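Local atomic coordinates of 1,3-1,4-beta-glucanase (Hordeum vulgare, PDB entry 1AQ0), a protein that hydrolyses mixed-linkage 1,3-1,4-beta-glucans as a barley family 17 glycoside hydrolase built on a TIM barrel. Residues S8-P13 with E280-S285; A39-G44 with Q78-V83; G141-E146 with D212-A217. All coordinates share one frame; numbering follows the deposited sequence.

Contact 1: residues S8-P13 with E280-S285; sequences SANNLP and ENQKDS
S8-N11 and E280-K283 meet in a polar surface contact between two loops at the C-terminal end of a TIM barrel, one following strand 2-4 and the other strand 273-274, the first and last strands. Active sites of such barrels lie at this end. A type I turn runs from E280 to K283, and four hydrogen bonds join it to the first loop. S8 N donates to E280 OE1 at 2.9 Å, meeting the carboxylate on its anti side and well out of its plane; a water donates to the same OE1 and bonds S8 OG weakly. Q282 N donates to S8 O at 3.0 Å. N281 does most of the side-chain work. With CG between backbone N and carbonyl carbon (chi1 69°), its amide is turned to N10: OD1 takes N10 N at 3.1 Å on an in-plane lone pair, and ND2 reaches N10 OD1 at 2.8 Å, nearly straight (171°). The amide planes are nearly perpendicular, and N10 OD1 lies in that of N281, while ND2 comes from above the N10 carbonyl plane, not on a lone pair. A second water accepts from N281 N and donates to N11 OD1. With N10 as it stands, a flip would set ND2 against N10 N and OD1 against N10 OD1, so the amide's orientation is probably fixed; S8 is gripped at N and O.

Contact 2: residues A39-G44 with Q78-V83; sequences ALQAVG and QAYPKV
G44 and V83 bring their CA atoms to 4.2 Å, whereas those of L40 and Y80 stand 7.0 Å apart, with the Y80 side chain directed at the helix across the wider gap. Both segments belong to the helical layer of the TIM barrel and its connections: the last part of helix 37-43, and the loop from helix 66-78 into strand 84-92, with a type I turn at Y80-V83. The Y80 ring carries much of the contact. L40 CB sits in a CH-pi contact over its centre, 3.7 Å from the centroid and only 6° off the normal, while L40 CD1 rests 3.6 Å from Y80 CE2. A79 CB lies on the opposite face, offset toward the rim. At the ring edge Q41 CG lies 3.8 Å from Y80 CE1, and the Q41 amide is nearly coplanar with the ring. Putting an alanine in place of Y80 would remove the ring and would probably open a gap beside L40 CB and CD1, leaving the Q41 side chain freer to turn. Deeper in, V83 CG2 packs 3.9 Å from V43 CG1, and both valines also touch V50 of strand 49-54. V83 CG1 is anti to the backbone N (chi1 178°), which puts CG2 near the helix end, 3.4 Å from L40 O. Past the helix, K82 bonds through its backbone to G45. A CB on G44 would press tightly on K82 CB. G44 CA lies 3.5 Å from K82 O in a CA-H...O contact.

Contact 3: residues G141-E146 with D212-A217; sequences GSFTGE and DAFYTA
F143 and G141 pack on A217 and its helical neighbours, setting a short strand, 142-143, against helix 206-219, one of the outer helices of the TIM barrel. The strand pairs antiparallel with 132-134 and leads into helix 145-161, where T144 is the N-cap and its OG1 bonds A147 N.

Apolar contacts centre on the F143 ring. A217 CB lies over the middle of one face in a CH-pi contact, 3.7 Å from the centroid and 12° off the normal. At the edge of the ring, F214 CE1 comes to 4.0 Å from F143 CE1, the two side chains crossing at about a right angle. The same A217 methyl touches the strand backbone, its CB lying 3.7 Å from S142 CA, and L132 of the partner strand packs on F143, A213 and F214.

Among polar groups, G141 O accepts from K220 NZ, and T216 OG1 bonds P138 O.

Close backbone packing is found at G141, whose CA approaches that of A213 to 4.3 Å. A CB here would point at the helix and clash with A213 O, consistent with glycine at this close approach. In van der Waals contact, the methyl of T216, anti to its own N, turns to the loop, with CG2 3.6 Å from G141 O.

From the N terminus, the chain leaves strand 2-4 and enters the first half of contact 1, which is completed only at 280-285; it spans 266 intervening residues and joins the loops after the first and last barrel strands, closing the barrel in sequence. Within that span contact 2 closes first, tying the end of helix 37-43 to the approach to strand 84-92. Contact 3 opens and closes later, linking strand 142-143, just before helix 145-161, to helix 206-219. Contacts 2 and 3 thus follow in series, both enclosed by contact 1, and none cross. They do not touch: the centres of contacts 2 and 3 are about 36 Å apart, on opposite sides of the chain's centre.

Contact 1: residues S8-P13 with E280-S285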
# COMPACT_ATOMS: atom_id res chain seq x y z
N SER A 8 -9.70 -22.23 25.44
CA SER A 8 -9.03 -23.04 26.46
C SER A 8 -9.56 -22.66 27.84
O SER A 8 -8.86 -22.07 28.65
CB SER A 8 -7.51 -22.83 26.40
OG SER A 8 -7.01 -23.10 25.10
N ALA A 9 -10.81 -23.01 28.09
CA ALA A 9 -11.46 -22.70 29.34
C ALA A 9 -12.66 -23.63 29.51
O ALA A 9 -13.15 -24.18 28.53
CB ALA A 9 -11.91 -21.24 29.36
N ASN A 10 -13.14 -23.75 30.73
CA ASN A 10 -14.28 -24.63 31.01
C ASN A 10 -15.53 -23.89 31.48
O ASN A 10 -16.50 -24.53 31.90
CB ASN A 10 -13.88 -25.67 32.06
CG ASN A 10 -13.44 -25.04 33.37
OD1 ASN A 10 -13.80 -23.90 33.70
ND2 ASN A 10 -12.64 -25.77 34.13
N ASN A 11 -15.52 -22.57 31.38
CA ASN A 11 -16.65 -21.77 31.83
C ASN A 11 -17.09 -20.67 30.87
O ASN A 11 -17.68 -19.67 31.30
CB ASN A 11 -16.32 -21.15 33.20
CG ASN A 11 -15.09 -20.26 33.15
OD1 ASN A 11 -14.39 -20.19 32.14
ND2 ASN A 11 -14.80 -19.58 34.26
N LEU A 12 -16.83 -20.84 29.58
CA LEU A 12 -17.21 -19.83 28.61
C LEU A 12 -18.67 -19.96 28.19
O LEU A 12 -19.28 -21.02 28.36
CB LEU A 12 -16.31 -19.91 27.37
CG LEU A 12 -14.80 -19.76 27.58
CD1 LEU A 12 -14.11 -19.69 26.23
CD2 LEU A 12 -14.50 -18.51 28.39
N PRO A 13 -19.27 -18.86 27.68
CA PRO A 13 -20.66 -18.87 27.24
C PRO A 13 -20.80 -19.76 26.01
O PRO A 13 -19.80 -20.07 25.35
CB PRO A 13 -20.90 -17.40 26.85
CG PRO A 13 -19.97 -16.66 27.74
CD PRO A 13 -18.72 -17.49 27.66
N GLU A 280 -9.02 -17.04 29.69
CA GLU A 280 -9.10 -18.49 29.57
C GLU A 280 -8.46 -19.17 30.76
O GLU A 280 -7.24 -19.16 30.91
CB GLU A 280 -8.45 -18.92 28.25
CG GLU A 280 -9.25 -18.46 27.05
CD GLU A 280 -8.51 -18.63 25.75
OE1 GLU A 280 -8.16 -19.77 25.41
OE2 GLU A 280 -8.29 -17.61 25.07
N ASN A 281 -9.29 -19.78 31.60
CA ASN A 281 -8.82 -20.44 32.82
C ASN A 281 -8.02 -21.74 32.68
O ASN A 281 -7.46 -22.21 33.66
CB ASN A 281 -9.97 -20.61 33.82
CG ASN A 281 -11.01 -21.63 33.38
OD1 ASN A 281 -10.95 -22.18 32.29
ND2 ASN A 281 -11.98 -21.88 34.24
N GLN A 282 -7.95 -22.30 31.48
CA GLN A 282 -7.18 -23.53 31.30
C GLN A 282 -5.84 -23.28 30.64
O GLN A 282 -5.25 -24.17 30.04
CB GLN A 282 -7.98 -24.59 30.55
CG GLN A 282 -9.10 -25.16 31.38
CD GLN A 282 -9.87 -26.26 30.68
OE1 GLN A 282 -10.56 -27.04 31.32
NE2 GLN A 282 -9.76 -26.32 29.36
N LYS A 283 -5.38 -22.03 30.73
CA LYS A 283 -4.07 -21.67 30.20
C LYS A 283 -3.13 -21.62 31.40
O LYS A 283 -3.57 -21.84 32.54
CB LYS A 283 -4.12 -20.32 29.49
CG LYS A 283 -4.54 -20.42 28.04
CD LYS A 283 -4.58 -19.04 27.40
CE LYS A 283 -4.64 -19.13 25.89
NZ LYS A 283 -3.35 -19.61 25.32
N ASP A 284 -1.85 -21.36 31.17
CA ASP A 284 -0.88 -21.29 32.26
C ASP A 284 -1.23 -20.16 33.24
O ASP A 284 -1.78 -19.13 32.84
CB ASP A 284 0.54 -21.05 31.73
CG ASP A 284 1.10 -22.25 30.98
OD1 ASP A 284 0.79 -23.41 31.35
OD2 ASP A 284 1.87 -22.03 30.02
N SER A 285 -0.91 -20.37 34.51
CA SER A 285 -1.18 -19.36 35.54
C SER A 285 -0.29 -18.13 35.29
O SER A 285 0.87 -18.26 34.91
CB SER A 285 -0.93 -19.95 36.93
OG SER A 285 0.02 -21.01 36.86
O HOH W 1 -6.73 -20.43 23.18
O HOH W 2 -12.01 -18.71 31.65

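Contact 2: residues A39-G44 with Q78-V83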
# COMPACT_ATOMS: atom_id res chain seq x y z
N ALA A 39 -19.30 -23.27 17.05
CA ALA A 39 -19.00 -21.92 16.59
C ALA A 39 -19.33 -21.72 15.12
O ALA A 39 -19.94 -20.72 14.75
CB ALA A 39 -17.54 -21.58 16.86
N LEU A 40 -18.93 -22.67 14.28
CA LEU A 40 -19.19 -22.56 12.84
C LEU A 40 -20.69 -22.59 12.53
O LEU A 40 -21.15 -21.90 11.63
CB LEU A 40 -18.44 -23.64 12.06
CG LEU A 40 -16.92 -23.45 12.05
CD1 LEU A 40 -16.25 -24.60 11.35
CD2 LEU A 40 -16.58 -22.14 11.35
N GLN A 41 -21.45 -23.33 13.33
CA GLN A 41 -22.90 -23.41 13.15
C GLN A 41 -23.53 -22.07 13.54
O GLN A 41 -24.38 -21.55 12.82
CB GLN A 41 -23.48 -24.57 13.97
CG GLN A 41 -23.16 -25.97 13.38
CD GLN A 41 -23.29 -27.12 14.38
OE1 GLN A 41 -24.21 -27.16 15.20
NE2 GLN A 41 -22.36 -28.08 14.30
N ALA A 42 -23.05 -21.49 14.63
CA ALA A 42 -23.56 -20.22 15.14
C ALA A 42 -23.17 -18.96 14.37
O ALA A 42 -23.92 -17.98 14.36
CB ALA A 42 -23.18 -20.07 16.61
N VAL A 43 -22.00 -18.96 13.74
CA VAL A 43 -21.53 -17.79 13.00
C VAL A 43 -22.10 -17.68 11.58
O VAL A 43 -21.99 -16.64 10.95
CB VAL A 43 -19.97 -17.72 12.99
CG1 VAL A 43 -19.38 -18.75 12.03
CG2 VAL A 43 -19.49 -16.31 12.67
N GLY A 44 -22.69 -18.76 11.08
CA GLY A 44 -23.25 -18.74 9.74
C GLY A 44 -24.37 -17.73 9.56
O GLY A 44 -25.21 -17.56 10.45
N GLN A 78 -16.73 -26.73 3.35
CA GLN A 78 -17.89 -26.93 2.49
C GLN A 78 -19.16 -27.21 3.28
O GLN A 78 -20.26 -26.90 2.82
CB GLN A 78 -17.64 -28.06 1.51
CG GLN A 78 -16.59 -27.75 0.48
CD GLN A 78 -16.35 -28.92 -0.45
OE1 GLN A 78 -15.46 -29.74 -0.23
NE2 GLN A 78 -17.17 -29.01 -1.50
N ALA A 79 -19.01 -27.79 4.46
CA ALA A 79 -20.15 -28.12 5.30
C ALA A 79 -20.85 -26.90 5.89
O ALA A 79 -21.93 -27.01 6.48
CB ALA A 79 -19.72 -29.06 6.43
N TYR A 80 -20.24 -25.72 5.74
CA TYR A 80 -20.83 -24.49 6.28
C TYR A 80 -20.91 -23.41 5.21
O TYR A 80 -20.18 -22.42 5.27
CB TYR A 80 -20.02 -23.99 7.48
CG TYR A 80 -19.83 -25.04 8.56
CD1 TYR A 80 -20.83 -25.29 9.50
CD2 TYR A 80 -18.66 -25.79 8.62
CE1 TYR A 80 -20.66 -26.28 10.47
CE2 TYR A 80 -18.49 -26.78 9.58
CZ TYR A 80 -19.49 -27.01 10.51
OH TYR A 80 -19.30 -27.97 11.48
N PRO A 81 -21.85 -23.55 4.26
CA PRO A 81 -22.03 -22.58 3.17
C PRO A 81 -22.47 -21.17 3.59
O PRO A 81 -22.30 -20.23 2.83
CB PRO A 81 -23.07 -23.26 2.28
CG PRO A 81 -23.90 -24.02 3.26
CD PRO A 81 -22.84 -24.63 4.15
N LYS A 82 -23.03 -21.04 4.79
CA LYS A 82 -23.49 -19.74 5.27
C LYS A 82 -22.39 -18.95 6.01
O LYS A 82 -22.63 -17.82 6.45
CB LYS A 82 -24.69 -19.90 6.20
CG LYS A 82 -25.85 -20.66 5.59
CD LYS A 82 -26.97 -20.83 6.59
CE LYS A 82 -28.14 -21.58 5.97
NZ LYS A 82 -29.35 -21.51 6.82
N VAL A 83 -21.22 -19.56 6.19
CA VAL A 83 -20.12 -18.88 6.88
C VAL A 83 -19.26 -18.07 5.92
O VAL A 83 -18.88 -18.55 4.86
CB VAL A 83 -19.23 -19.88 7.66
CG1 VAL A 83 -18.05 -19.15 8.33
CG2 VAL A 83 -20.05 -20.61 8.71

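Contact 3: residues G141-E146 with D212-A217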
# COMPACT_ATOMS: atom_id res chain seq x y z
N GLY A 141 15.56 -5.79 9.79
CA GLY A 141 14.74 -6.94 10.12
C GLY A 141 15.09 -8.21 9.37
O GLY A 141 15.32 -8.18 8.16
N SER A 142 15.15 -9.32 10.08
CA SER A 142 15.46 -10.60 9.46
C SER A 142 15.05 -11.75 10.36
O SER A 142 14.90 -11.57 11.58
CB SER A 142 16.95 -10.69 9.14
OG SER A 142 17.72 -10.39 10.30
N PHE A 143 14.80 -12.91 9.76
CA PHE A 143 14.42 -14.10 10.51
C PHE A 143 15.67 -14.72 11.11
O PHE A 143 16.79 -14.40 10.72
CB PHE A 143 13.75 -15.13 9.60
CG PHE A 143 12.47 -14.65 8.97
CD1 PHE A 143 11.44 -14.13 9.76
CD2 PHE A 143 12.30 -14.70 7.60
CE1 PHE A 143 10.26 -13.67 9.19
CE2 PHE A 143 11.12 -14.24 7.01
CZ PHE A 143 10.10 -13.73 7.81
N THR A 144 15.47 -15.58 12.11
CA THR A 144 16.57 -16.30 12.74
C THR A 144 17.08 -17.29 11.70
O THR A 144 16.38 -17.59 10.73
CB THR A 144 16.07 -17.09 13.96
OG1 THR A 144 15.02 -17.98 13.56
CG2 THR A 144 15.56 -16.16 15.03
N GLY A 145 18.28 -17.82 11.92
CA GLY A 145 18.85 -18.78 10.98
C GLY A 145 17.94 -19.98 10.80
O GLY A 145 17.69 -20.42 9.68
N GLU A 146 17.42 -20.48 11.92
CA GLU A 146 16.52 -21.64 11.91
C GLU A 146 15.22 -21.32 11.18
O GLU A 146 14.78 -22.09 10.32
CB GLU A 146 16.19 -22.07 13.35
CG GLU A 146 15.28 -23.30 13.42
CD GLU A 146 14.80 -23.61 14.83
OE1 GLU A 146 15.62 -23.57 15.77
OE2 GLU A 146 13.58 -23.90 14.99
N ASP A 212 7.04 -3.50 10.54
CA ASP A 212 7.95 -3.13 9.48
C ASP A 212 9.17 -4.04 9.40
O ASP A 212 9.67 -4.31 8.32
CB ASP A 212 8.33 -1.65 9.57
CG ASP A 212 7.26 -0.74 8.98
OD1 ASP A 212 6.25 -1.26 8.45
OD2 ASP A 212 7.41 0.49 9.04
N ALA A 213 9.59 -4.57 10.55
CA ALA A 213 10.71 -5.51 10.60
C ALA A 213 10.30 -6.79 9.88
O ALA A 213 11.10 -7.38 9.15
CB ALA A 213 11.10 -5.80 12.04
N PHE A 214 9.05 -7.22 10.08
CA PHE A 214 8.54 -8.42 9.41
C PHE A 214 8.53 -8.21 7.90
O PHE A 214 8.89 -9.12 7.15
CB PHE A 214 7.12 -8.73 9.86
CG PHE A 214 7.03 -9.88 10.82
CD1 PHE A 214 7.17 -11.19 10.37
CD2 PHE A 214 6.79 -9.66 12.16
CE1 PHE A 214 7.08 -12.26 11.26
CE2 PHE A 214 6.70 -10.72 13.06
CZ PHE A 214 6.85 -12.03 12.60
N TYR A 215 8.08 -7.04 7.46
CA TYR A 215 8.05 -6.72 6.04
C TYR A 215 9.43 -6.77 5.41
O TYR A 215 9.60 -7.27 4.31
CB TYR A 215 7.40 -5.35 5.81
CG TYR A 215 5.90 -5.42 5.64
CD1 TYR A 215 5.33 -6.08 4.54
CD2 TYR A 215 5.04 -4.82 6.56
CE1 TYR A 215 3.96 -6.14 4.36
CE2 TYR A 215 3.65 -4.87 6.39
CZ TYR A 215 3.12 -5.53 5.29
OH TYR A 215 1.76 -5.57 5.10
N THR A 216 10.44 -6.28 6.13
CA THR A 216 11.81 -6.30 5.63
C THR A 216 12.29 -7.75 5.51
O THR A 216 12.83 -8.15 4.47
CB THR A 216 12.75 -5.50 6.55
OG1 THR A 216 12.30 -4.15 6.62
CG2 THR A 216 14.17 -5.50 6.00
N ALA A 217 12.03 -8.55 6.53
CA ALA A 217 12.44 -9.95 6.54
C ALA A 217 11.82 -10.72 5.38
O ALA A 217 12.49 -11.52 4.74
CB ALA A 217 12.07 -10.58 7.86